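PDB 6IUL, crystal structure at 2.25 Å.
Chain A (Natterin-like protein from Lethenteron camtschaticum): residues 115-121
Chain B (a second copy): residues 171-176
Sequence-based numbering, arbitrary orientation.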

ATOM      1  N   TYR A 115       3.556  -1.311  43.244  1.00 35.17           N
ATOM      2  CA  TYR A 115       3.754  -2.584  42.558  1.00 34.16           C
ATOM      3  C   TYR A 115       3.763  -2.306  41.064  1.00 34.49           C
ATOM      4  O   TYR A 115       2.733  -1.984  40.448  1.00 32.92           O
ATOM      5  N   LYS A 116       4.963  -2.385  40.506  1.00 30.85           N
ATOM      6  CA  LYS A 116       5.175  -2.161  39.103  1.00 36.16           C
ATOM      7  C   LYS A 116       4.874  -3.455  38.388  1.00 32.38           C
ATOM      8  O   LYS A 116       5.455  -4.458  38.695  1.00 32.08           O
ATOM      9  N   ILE A 117       3.931  -3.400  37.456  1.00 27.34           N
ATOM     10  CA  ILE A 117       3.364  -4.572  36.863  1.00 26.47           C
ATOM     11  C   ILE A 117       4.048  -4.885  35.498  1.00 25.95           C
ATOM     12  O   ILE A 117       4.389  -3.971  34.714  1.00 22.70           O
ATOM     13  N   ASP A 118       4.194  -6.174  35.229  1.00 25.30           N
ATOM     14  CA  ASP A 118       4.597  -6.648  33.933  1.00 26.08           C
ATOM     15  C   ASP A 118       3.413  -6.531  32.926  1.00 23.68           C
ATOM     16  O   ASP A 118       2.480  -7.314  32.960  1.00 22.82           O
ATOM     17  N   VAL A 119       3.494  -5.575  32.023  1.00 22.42           N
ATOM     18  CA  VAL A 119       2.446  -5.354  31.064  1.00 23.53           C
ATOM     19  C   VAL A 119       2.510  -6.224  29.815  1.00 22.71           C
ATOM     20  O   VAL A 119       1.707  -6.086  28.916  1.00 22.85           O
ATOM     21  N   GLY A 120       3.447  -7.143  29.761  1.00 24.19           N
ATOM     22  CA  GLY A 120       3.593  -8.008  28.604  1.00 25.93           C
ATOM     23  C   GLY A 120       3.855  -7.245  27.332  1.00 23.26           C
ATOM     24  O   GLY A 120       4.860  -6.564  27.231  1.00 22.23           O
ATOM     25  N   SER A 121       2.915  -7.358  26.380  1.00 24.90           N
ATOM     26  CA  SER A 121       2.945  -6.589  25.172  1.00 24.05           C
ATOM     27  C   SER A 121       2.409  -5.174  25.356  1.00 23.42           C
ATOM     28  O   SER A 121       2.499  -4.368  24.450  1.00 22.21           O
TER
ATOM     29  N   ILE B 171       9.631   1.596  25.252  1.00 29.25           N
ATOM     30  CA  ILE B 171       8.598   0.635  24.910  1.00 29.77           C
ATOM     31  C   ILE B 171       8.033  -0.012  26.168  1.00 28.82           C
ATOM     32  O   ILE B 171       6.813  -0.231  26.297  1.00 26.57           O
ATOM     33  N   LYS B 172       8.923  -0.388  27.093  1.00 29.48           N
ATOM     34  CA  LYS B 172       8.457  -1.088  28.291  1.00 28.27           C
ATOM     35  C   LYS B 172       9.361  -0.876  29.463  1.00 30.24           C
ATOM     36  O   LYS B 172      10.582  -0.838  29.323  1.00 29.62           O
ATOM     37  N   GLU B 173       8.753  -0.798  30.638  1.00 33.13           N
ATOM     38  CA  GLU B 173       9.516  -0.714  31.876  1.00 33.43           C
ATOM     39  C   GLU B 173       8.973  -1.713  32.890  1.00 29.99           C
ATOM     40  O   GLU B 173       7.786  -1.768  33.137  1.00 30.30           O
ATOM     41  N   MET B 174       9.879  -2.458  33.487  1.00 29.99           N
ATOM     42  CA  MET B 174       9.543  -3.467  34.456  1.00 34.19           C
ATOM     43  C   MET B 174      10.581  -3.423  35.585  1.00 33.05           C
ATOM     44  O   MET B 174      11.721  -3.030  35.410  1.00 31.50           O
ATOM     45  N   GLU B 175      10.180  -3.841  36.764  1.00 31.73           N
ATOM     46  CA  GLU B 175      11.066  -3.775  37.917  1.00 33.63           C
ATOM     47  C   GLU B 175      11.062  -5.129  38.614  1.00 30.50           C
ATOM     48  O   GLU B 175      10.044  -5.791  38.729  1.00 28.97           O
ATOM     49  N   TYR B 176      12.233  -5.548  39.059  1.00 30.47           N
ATOM     50  CA  TYR B 176      12.412  -6.845  39.717  1.00 29.97           C
ATOM     51  C   TYR B 176      13.051  -6.564  41.066  1.00 32.29           C
ATOM     52  O   TYR B 176      14.113  -5.953  41.150  1.00 32.33           O
TER

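A lysine that crosses an interface can be held by a carboxylate and a backbone carbonyl together, and the contact between two copies of this natterin-like protein illustrates the point. B:Lys172 directs its CA-to-CB bond toward the other chain and is fully extended, t at all four chi angles, which carries NZ to the loop that follows the chain A strand. There NZ forms a salt bridge with A:Asp118 OD1 at 2.8 Å and donates a second hydrogen bond to A:Gly120 O at 3.0 Å. A:Asp118, with chi1 t, also accepts at OD1 a hydrogen bond from A:Gly120 N (2.9 Å), so one carboxylate oxygen accepts from both the loop backbone and the lysine. The positive phi of A:Gly120 is one that favours glycine.

Water extends the polar network. One molecule accepts from B:Lys172 NZ at 3.0 Å and reaches A:Asp118 OD2 through a weak 3.4 Å bond. Another lies between the backbones, 2.8 Å from A:Ile117 O, 2.7 Å from B:Glu173 O and 3.2 Å from A:Val119 N, whose hydrogen it accepts; it lies within hydrogen-bonding reach of a carbonyl from each chain.

Farther along, A:Lys116 (m, t, t, p) directs its CA-to-CB bond toward chain B. Its salt bridge is long, 3.8 Å from NZ to B:Glu175 OE2, and its aliphatic portion also packs on this carboxylate, with CD 3.6 Å from OE2. The CA-to-CB bond of B:Glu175 points toward chain A, with chi1 and chi2 both t.

Between these charged pairs sits B:Met174 (t, p, t). Its CA-to-CB bond runs sideways, but its end comes nearer chain A, placing SD 3.5 Å from A:Asp118 N and CE 3.8 Å from A:Asp118 CB. A:Val119 CG2 adds a looser contact, 4.3 Å from B:Lys172 CG, while the CA-to-CB bond of A:Ile117 points away.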

ATOM      1  CB  TYR A 115       2.669  -3.566  42.939  1.00 35.49           C
ATOM      2  CG  TYR A 115       2.731  -3.868  44.414  1.00 39.83           C
ATOM      3  CD1 TYR A 115       3.608  -4.840  44.918  1.00 41.46           C
ATOM      4  CD2 TYR A 115       1.949  -3.163  45.303  1.00 42.82           C
ATOM      5  CE1 TYR A 115       3.679  -5.094  46.284  1.00 45.47           C
ATOM      6  CE2 TYR A 115       2.010  -3.409  46.676  1.00 44.51           C
ATOM      7  CZ  TYR A 115       2.873  -4.361  47.162  1.00 44.13           C
ATOM      8  OH  TYR A 115       2.920  -4.605  48.505  1.00 47.79           O
ATOM      9  CB  LYS A 116       6.588  -1.669  38.848  1.00 39.29           C
ATOM     10  CG  LYS A 116       6.880  -0.292  39.433  1.00 44.49           C
ATOM     11  CD  LYS A 116       8.275   0.158  39.005  1.00 49.98           C
ATOM     12  CE  LYS A 116       8.511   1.657  38.978  1.00 53.61           C
ATOM     13  NZ  LYS A 116       8.567   2.299  40.314  1.00 63.78           N
ATOM     14  CB  ILE A 117       1.861  -4.318  36.607  1.00 26.10           C
ATOM     15  CG1 ILE A 117       1.165  -3.893  37.905  1.00 30.07           C
ATOM     16  CG2 ILE A 117       1.180  -5.536  35.990  1.00 29.43           C
ATOM     17  CD1 ILE A 117       1.189  -4.909  39.051  1.00 31.07           C
ATOM     18  CB  ASP A 118       5.037  -8.097  34.036  1.00 26.34           C
ATOM     19  CG  ASP A 118       5.580  -8.662  32.680  1.00 31.61           C
ATOM     20  OD1 ASP A 118       5.482  -7.947  31.675  1.00 30.33           O
ATOM     21  OD2 ASP A 118       6.029  -9.837  32.603  1.00 34.08           O
ATOM     22  CB  VAL A 119       2.395  -3.884  30.608  1.00 23.83           C
ATOM     23  CG1 VAL A 119       2.338  -2.956  31.819  1.00 24.30           C
ATOM     24  CG2 VAL A 119       3.579  -3.530  29.735  1.00 25.71           C
ATOM     25  CB  SER A 121       2.098  -7.275  24.113  1.00 25.83           C
ATOM     26  OG  SER A 121       0.720  -7.190  24.430  1.00 22.55           O
TER
ATOM     27  CB  ILE B 171       9.170  -0.457  23.991  1.00 29.26           C
ATOM     28  CG1 ILE B 171       9.573   0.167  22.672  1.00 32.94           C
ATOM     29  CG2 ILE B 171       8.127  -1.529  23.746  1.00 30.04           C
ATOM     30  CD1 ILE B 171      10.402  -0.735  21.792  1.00 34.00           C
ATOM     31  CB  LYS B 172       8.316  -2.588  28.001  1.00 27.26           C
ATOM     32  CG  LYS B 172       7.871  -3.437  29.176  1.00 26.35           C
ATOM     33  CD  LYS B 172       7.615  -4.866  28.730  1.00 25.32           C
ATOM     34  CE  LYS B 172       7.326  -5.753  29.909  1.00 23.82           C
ATOM     35  NZ  LYS B 172       6.846  -7.052  29.426  1.00 25.40           N
ATOM     36  CB  GLU B 173       9.487   0.700  32.477  1.00 36.31           C
ATOM     37  CG  GLU B 173      10.315   0.774  33.791  1.00 40.00           C
ATOM     38  CD  GLU B 173      10.419   2.147  34.420  1.00 41.54           C
ATOM     39  OE1 GLU B 173      10.338   3.152  33.676  1.00 46.51           O
ATOM     40  OE2 GLU B 173      10.626   2.184  35.653  1.00 43.03           O
ATOM     41  CB  MET B 174       9.491  -4.832  33.755  1.00 38.35           C
ATOM     42  CG  MET B 174       9.035  -6.002  34.567  1.00 42.33           C
ATOM     43  SD  MET B 174       7.632  -5.655  35.648  1.00 50.89           S
ATOM     44  CE  MET B 174       7.595  -7.121  36.697  1.00 53.81           C
ATOM     45  CB  GLU B 175      10.568  -2.678  38.872  1.00 38.34           C
ATOM     46  CG  GLU B 175      11.439  -2.449  40.067  1.00 43.06           C
ATOM     47  CD  GLU B 175      10.804  -1.461  41.039  1.00 42.24           C
ATOM     48  OE1 GLU B 175       9.902  -1.868  41.825  1.00 38.99           O
ATOM     49  OE2 GLU B 175      11.217  -0.280  40.973  1.00 39.31           O
ATOM     50  CB  TYR B 176      13.314  -7.784  38.880  1.00 30.34           C
ATOM     51  CG  TYR B 176      12.798  -7.999  37.460  1.00 28.34           C
ATOM     52  CD1 TYR B 176      11.791  -8.903  37.199  1.00 29.42           C
ATOM     53  CD2 TYR B 176      13.283  -7.246  36.409  1.00 28.95           C
ATOM     54  CE1 TYR B 176      11.299  -9.097  35.924  1.00 29.81           C
ATOM     55  CE2 TYR B 176      12.815  -7.431  35.113  1.00 30.82           C
ATOM     56  CZ  TYR B 176      11.837  -8.368  34.869  1.00 31.34           C
ATOM     57  OH  TYR B 176      11.315  -8.513  33.598  1.00 33.51           O
TER
HETATM   58  O   HOH W   1       6.048  -3.758  32.510  1.00 22.68           O
HETATM   59  O   HOH W   2       8.782  -8.927  30.763  1.00 32.31           O